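Local coordinates for protein putative HTH-type transcriptional regulator PH0061 (Pyrococcus horikoshii, PDB 2DBB) that probably binds specific DNA sequences as a transcriptional regulator of the AsnC (Lrp) family, using a predicted helix-turn-helix motif, at residues G66-S76 and R104-K115. Sequence-based numbering, arbitrary orientation.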
loop_
_atom_site.group_PDB
_atom_site.type_symbol
_atom_site.label_atom_id
_atom_site.label_comp_id
_atom_site.label_asym_id
_atom_site.label_seq_id
_atom_site.Cartn_x
_atom_site.Cartn_y
_atom_site.Cartn_z
ATOM N N GLY B 66 14.776 7.958 -2.849
ATOM C CA GLY B 66 15.746 7.989 -1.772
ATOM C C GLY B 66 15.225 7.436 -0.457
ATOM O O GLY B 66 15.733 7.782 0.610
ATOM N N TYR B 67 14.224 6.564 -0.534
ATOM C CA TYR B 67 13.630 5.967 0.653
ATOM C C TYR B 67 13.714 4.445 0.609
ATOM O O TYR B 67 14.081 3.858 -0.406
ATOM C CB TYR B 67 12.146 6.350 0.761
ATOM C CG TYR B 67 11.858 7.825 0.919
ATOM C CD1 TYR B 67 12.209 8.506 2.085
ATOM C CD2 TYR B 67 11.205 8.534 -0.089
ATOM C CE1 TYR B 67 11.913 9.856 2.245
ATOM C CE2 TYR B 67 10.905 9.883 0.057
ATOM C CZ TYR B 67 11.261 10.538 1.226
ATOM O OH TYR B 67 10.954 11.870 1.378
ATOM N N MET B 68 13.361 3.826 1.733
ATOM C CA MET B 68 13.327 2.378 1.864
ATOM C C MET B 68 12.196 2.065 2.839
ATOM O O MET B 68 11.882 2.874 3.715
ATOM C CB MET B 68 14.658 1.830 2.407
ATOM C CG MET B 68 14.943 2.135 3.881
ATOM S SD MET B 68 16.408 1.250 4.558
ATOM C CE MET B 68 15.734 -0.329 4.826
ATOM N N TYR B 69 11.564 0.910 2.671
ATOM C CA TYR B 69 10.489 0.501 3.564
ATOM C C TYR B 69 11.021 -0.365 4.689
ATOM O O TYR B 69 12.079 -0.987 4.579
ATOM C CB TYR B 69 9.431 -0.330 2.829
ATOM C CG TYR B 69 8.440 0.445 2.000
ATOM C CD1 TYR B 69 7.783 1.559 2.521
ATOM C CD2 TYR B 69 8.110 0.030 0.708
ATOM C CE1 TYR B 69 6.819 2.240 1.781
ATOM C CE2 TYR B 69 7.150 0.704 -0.042
ATOM C CZ TYR B 69 6.504 1.808 0.504
ATOM O OH TYR B 69 5.535 2.468 -0.221
ATOM N N ALA B 70 10.261 -0.397 5.771
ATOM C CA ALA B 70 10.565 -1.227 6.920
ATOM C C ALA B 70 9.199 -1.694 7.381
ATOM O O ALA B 70 8.238 -0.922 7.370
ATOM C CB ALA B 70 11.249 -0.422 8.017
ATOM N N ILE B 71 9.101 -2.967 7.741
ATOM C CA ILE B 71 7.848 -3.506 8.225
ATOM C C ILE B 71 8.103 -3.838 9.683
ATOM O O ILE B 71 9.104 -4.472 10.012
ATOM C CB ILE B 71 7.443 -4.803 7.487
ATOM C CG1 ILE B 71 7.204 -4.522 5.996
ATOM C CG2 ILE B 71 6.201 -5.388 8.124
ATOM C CD1 ILE B 71 6.000 -3.647 5.708
ATOM N N VAL B 72 7.212 -3.381 10.554
ATOM C CA VAL B 72 7.335 -3.658 11.976
ATOM C C VAL B 72 6.204 -4.594 12.394
ATOM O O VAL B 72 5.018 -4.292 12.235
ATOM C CB VAL B 72 7.298 -2.354 12.797
ATOM C CG1 VAL B 72 7.415 -2.663 14.290
ATOM C CG2 VAL B 72 8.439 -1.453 12.355
ATOM N N LEU B 73 6.593 -5.754 12.900
ATOM C CA LEU B 73 5.656 -6.774 13.339
ATOM C C LEU B 73 5.591 -6.701 14.861
ATOM O O LEU B 73 6.604 -6.850 15.547
ATOM C CB LEU B 73 6.161 -8.147 12.886
ATOM C CG LEU B 73 6.538 -8.215 11.396
ATOM C CD1 LEU B 73 7.319 -9.493 11.123
ATOM C CD2 LEU B 73 5.283 -8.154 10.544
ATOM N N ILE B 74 4.399 -6.472 15.387
ATOM C CA ILE B 74 4.243 -6.341 16.828
ATOM C C ILE B 74 3.305 -7.352 17.457
ATOM O O ILE B 74 2.224 -7.619 16.939
ATOM C CB ILE B 74 3.712 -4.932 17.193
ATOM C CG1 ILE B 74 4.638 -3.854 16.628
ATOM C CG2 ILE B 74 3.582 -4.801 18.704
ATOM C CD1 ILE B 74 4.015 -2.442 16.600
ATOM N N LYS B 75 3.731 -7.912 18.584
ATOM C CA LYS B 75 2.905 -8.839 19.343
ATOM C C LYS B 75 2.653 -8.157 20.691
ATOM O O LYS B 75 3.586 -7.920 21.449
ATOM C CB LYS B 75 3.617 -10.174 19.567
ATOM C CG LYS B 75 2.715 -11.224 20.209
ATOM C CD LYS B 75 1.480 -11.449 19.345
ATOM C CE LYS B 75 0.477 -12.407 19.978
ATOM N NZ LYS B 75 -0.726 -12.575 19.092
ATOM N N SER B 76 1.393 -7.834 20.972
ATOM C CA SER B 76 1.017 -7.170 22.218
ATOM C C SER B 76 0.774 -8.110 23.396
ATOM O O SER B 76 0.486 -9.297 23.228
ATOM C CB SER B 76 -0.241 -6.328 22.001
ATOM O OG SER B 76 -0.008 -5.297 21.061
ATOM N N ARG B 104 0.545 -14.677 14.493
ATOM C CA ARG B 104 1.722 -14.494 15.338
ATOM C C ARG B 104 1.947 -13.053 15.797
ATOM O O ARG B 104 2.519 -12.825 16.861
ATOM C CB ARG B 104 2.986 -15.011 14.646
ATOM C CG ARG B 104 4.223 -14.856 15.529
ATOM C CD ARG B 104 5.504 -15.426 14.934
ATOM N NE ARG B 104 5.717 -16.817 15.320
ATOM C CZ ARG B 104 6.904 -17.418 15.312
ATOM N NH1 ARG B 104 7.987 -16.746 14.937
ATOM N NH2 ARG B 104 7.011 -18.688 15.676
ATOM N N TYR B 105 1.514 -12.087 14.994
ATOM C CA TYR B 105 1.661 -10.676 15.341
ATOM C C TYR B 105 0.295 -10.017 15.189
ATOM O O TYR B 105 -0.380 -10.209 14.172
ATOM C CB TYR B 105 2.676 -10.011 14.411
ATOM C CG TYR B 105 4.024 -10.687 14.433
ATOM C CD1 TYR B 105 4.927 -10.449 15.467
ATOM C CD2 TYR B 105 4.388 -11.594 13.434
ATOM C CE1 TYR B 105 6.159 -11.095 15.504
ATOM C CE2 TYR B 105 5.617 -12.248 13.467
ATOM C CZ TYR B 105 6.492 -11.994 14.504
ATOM O OH TYR B 105 7.703 -12.638 14.553
ATOM N N ASN B 106 -0.123 -9.243 16.188
ATOM C CA ASN B 106 -1.429 -8.604 16.109
ATOM C C ASN B 106 -1.396 -7.190 15.535
ATOM O O ASN B 106 -2.436 -6.632 15.196
ATOM C CB ASN B 106 -2.122 -8.637 17.478
ATOM C CG ASN B 106 -1.299 -7.998 18.577
ATOM O OD1 ASN B 106 -0.193 -8.435 18.879
ATOM N ND2 ASN B 106 -1.843 -6.957 19.188
ATOM N N ILE B 107 -0.207 -6.612 15.404
ATOM C CA ILE B 107 -0.086 -5.278 14.832
ATOM C C ILE B 107 1.006 -5.302 13.766
ATOM O O ILE B 107 2.125 -5.764 14.009
ATOM C CB ILE B 107 0.258 -4.213 15.907
ATOM C CG1 ILE B 107 -0.822 -4.207 16.993
ATOM C CG2 ILE B 107 0.317 -2.824 15.270
ATOM C CD1 ILE B 107 -0.493 -3.351 18.204
ATOM N N ILE B 108 0.656 -4.823 12.579
ATOM C CA ILE B 108 1.570 -4.774 11.446
ATOM C C ILE B 108 1.682 -3.327 11.006
ATOM O O ILE B 108 0.678 -2.702 10.675
ATOM C CB ILE B 108 1.044 -5.598 10.249
ATOM C CG1 ILE B 108 0.764 -7.039 10.688
ATOM C CG2 ILE B 108 2.082 -5.588 9.118
ATOM C CD1 ILE B 108 1.968 -7.738 11.236
ATOM N N VAL B 109 2.909 -2.814 10.983
ATOM C CA VAL B 109 3.156 -1.428 10.620
ATOM C C VAL B 109 4.162 -1.262 9.488
ATOM O O VAL B 109 5.168 -1.953 9.437
ATOM C CB VAL B 109 3.701 -0.643 11.833
ATOM C CG1 VAL B 109 3.915 0.830 11.455
ATOM C CG2 VAL B 109 2.743 -0.773 13.004
ATOM N N ARG B 110 3.880 -0.344 8.575
ATOM C CA ARG B 110 4.816 -0.072 7.498
ATOM C C ARG B 110 5.355 1.334 7.719
ATOM O O ARG B 110 4.585 2.265 7.955
ATOM C CB ARG B 110 4.150 -0.142 6.119
ATOM C CG ARG B 110 5.104 0.270 4.992
ATOM C CD ARG B 110 4.416 0.312 3.626
ATOM N NE ARG B 110 3.994 -1.007 3.167
ATOM C CZ ARG B 110 4.816 -1.941 2.694
ATOM N NH1 ARG B 110 6.123 -1.709 2.610
ATOM N NH2 ARG B 110 4.334 -3.117 2.306
ATOM N N LEU B 111 6.676 1.472 7.638
ATOM C CA LEU B 111 7.354 2.748 7.801
ATOM C C LEU B 111 8.095 3.121 6.520
ATOM O O LEU B 111 8.632 2.250 5.827
ATOM C CB LEU B 111 8.405 2.668 8.911
ATOM C CG LEU B 111 8.055 2.129 10.294
ATOM C CD1 LEU B 111 9.327 2.084 11.139
ATOM C CD2 LEU B 111 6.991 3.007 10.941
ATOM N N LEU B 112 8.116 4.415 6.209
ATOM C CA LEU B 112 8.867 4.916 5.063
ATOM C C LEU B 112 10.075 5.559 5.727
ATOM O O LEU B 112 9.924 6.508 6.498
ATOM C CB LEU B 112 8.085 5.980 4.284
ATOM C CG LEU B 112 8.836 6.539 3.064
ATOM C CD1 LEU B 112 8.975 5.444 2.021
ATOM C CD2 LEU B 112 8.091 7.736 2.476
ATOM N N LEU B 113 11.266 5.033 5.453
ATOM C CA LEU B 113 12.489 5.549 6.062
ATOM C C LEU B 113 13.471 6.079 5.033
ATOM O O LEU B 113 13.355 5.789 3.838
ATOM C CB LEU B 113 13.193 4.438 6.854
ATOM C CG LEU B 113 12.377 3.605 7.839
ATOM C CD1 LEU B 113 13.198 2.408 8.275
ATOM C CD2 LEU B 113 11.960 4.448 9.027
ATOM N N PRO B 114 14.459 6.869 5.486
ATOM C CA PRO B 114 15.465 7.420 4.580
ATOM C C PRO B 114 16.322 6.238 4.149
ATOM O O PRO B 114 16.570 5.332 4.947
ATOM C CB PRO B 114 16.243 8.387 5.469
ATOM C CG PRO B 114 15.252 8.764 6.526
ATOM C CD PRO B 114 14.584 7.462 6.828
ATOM N N LYS B 115 16.768 6.237 2.899
ATOM C CA LYS B 115 17.583 5.139 2.402
ATOM C C LYS B 115 18.918 5.033 3.148
ATOM O O LYS B 115 19.518 3.959 3.207
ATOM C CB LYS B 115 17.822 5.304 0.900
ATOM C CG LYS B 115 18.270 4.026 0.229
ATOM C CD LYS B 115 18.356 4.166 -1.279
ATOM C CE LYS B 115 18.841 2.864 -1.901
ATOM N NZ LYS B 115 19.007 2.962 -3.380
#
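Arg110, paired with Ile71 at a non-hydrogen-bonded antiparallel site, reaches diagonally over one face of the Tyr69 ring. The chain leaves CB, which meets Ile71 CD1; CG, anti to the backbone N (chi1 175°), touches both Tyr69 CD1 and Ile71 CD1. CD then sits over the ring, 3.6 Å from Tyr69 CE1, as a CH-pi contact. A bend at chi3 swings the guanidinium back: CZ stands 4.3 Å from the Tyr69 ring centroid and 9° off its normal, which identifies a cation-pi pair, although the two planes are 62° apart and NH1 comes down near the rim. Ile71 CD1 covers a face of the guanidinium, and Glu99 of the second subunit takes NH1 in a salt bridge, probably offsetting the buried charge.

Paired backbone bonds at Met68-Leu113, Ala70-Leu111, Val72-Val109 and Ile74-Ile107 establish the antiparallel register. On the face opposite Arg110, Ala70 CB meets Leu113 CD1 at 3.4 Å, a tight fit; Leu113 also packs on helix 117-129. Asn106 and Ile107 both face Ile74, a classic beta bulge; there Asn106 OD1 receives Ser76 N in plane on a lone pair (2.7 Å), while ND2 donates to Ser76 OG (3.1 Å). Leu73 CB makes a CH-pi contact over the Tyr105 ring, 3.7 Å from its centroid. These are the central strands of a four-stranded antiparallel sheet ordered 95-102, 107-114, 67-76, 134-148, the ferredoxin-like alpha/beta sandwich of Lrp/AsnC effector-type domains.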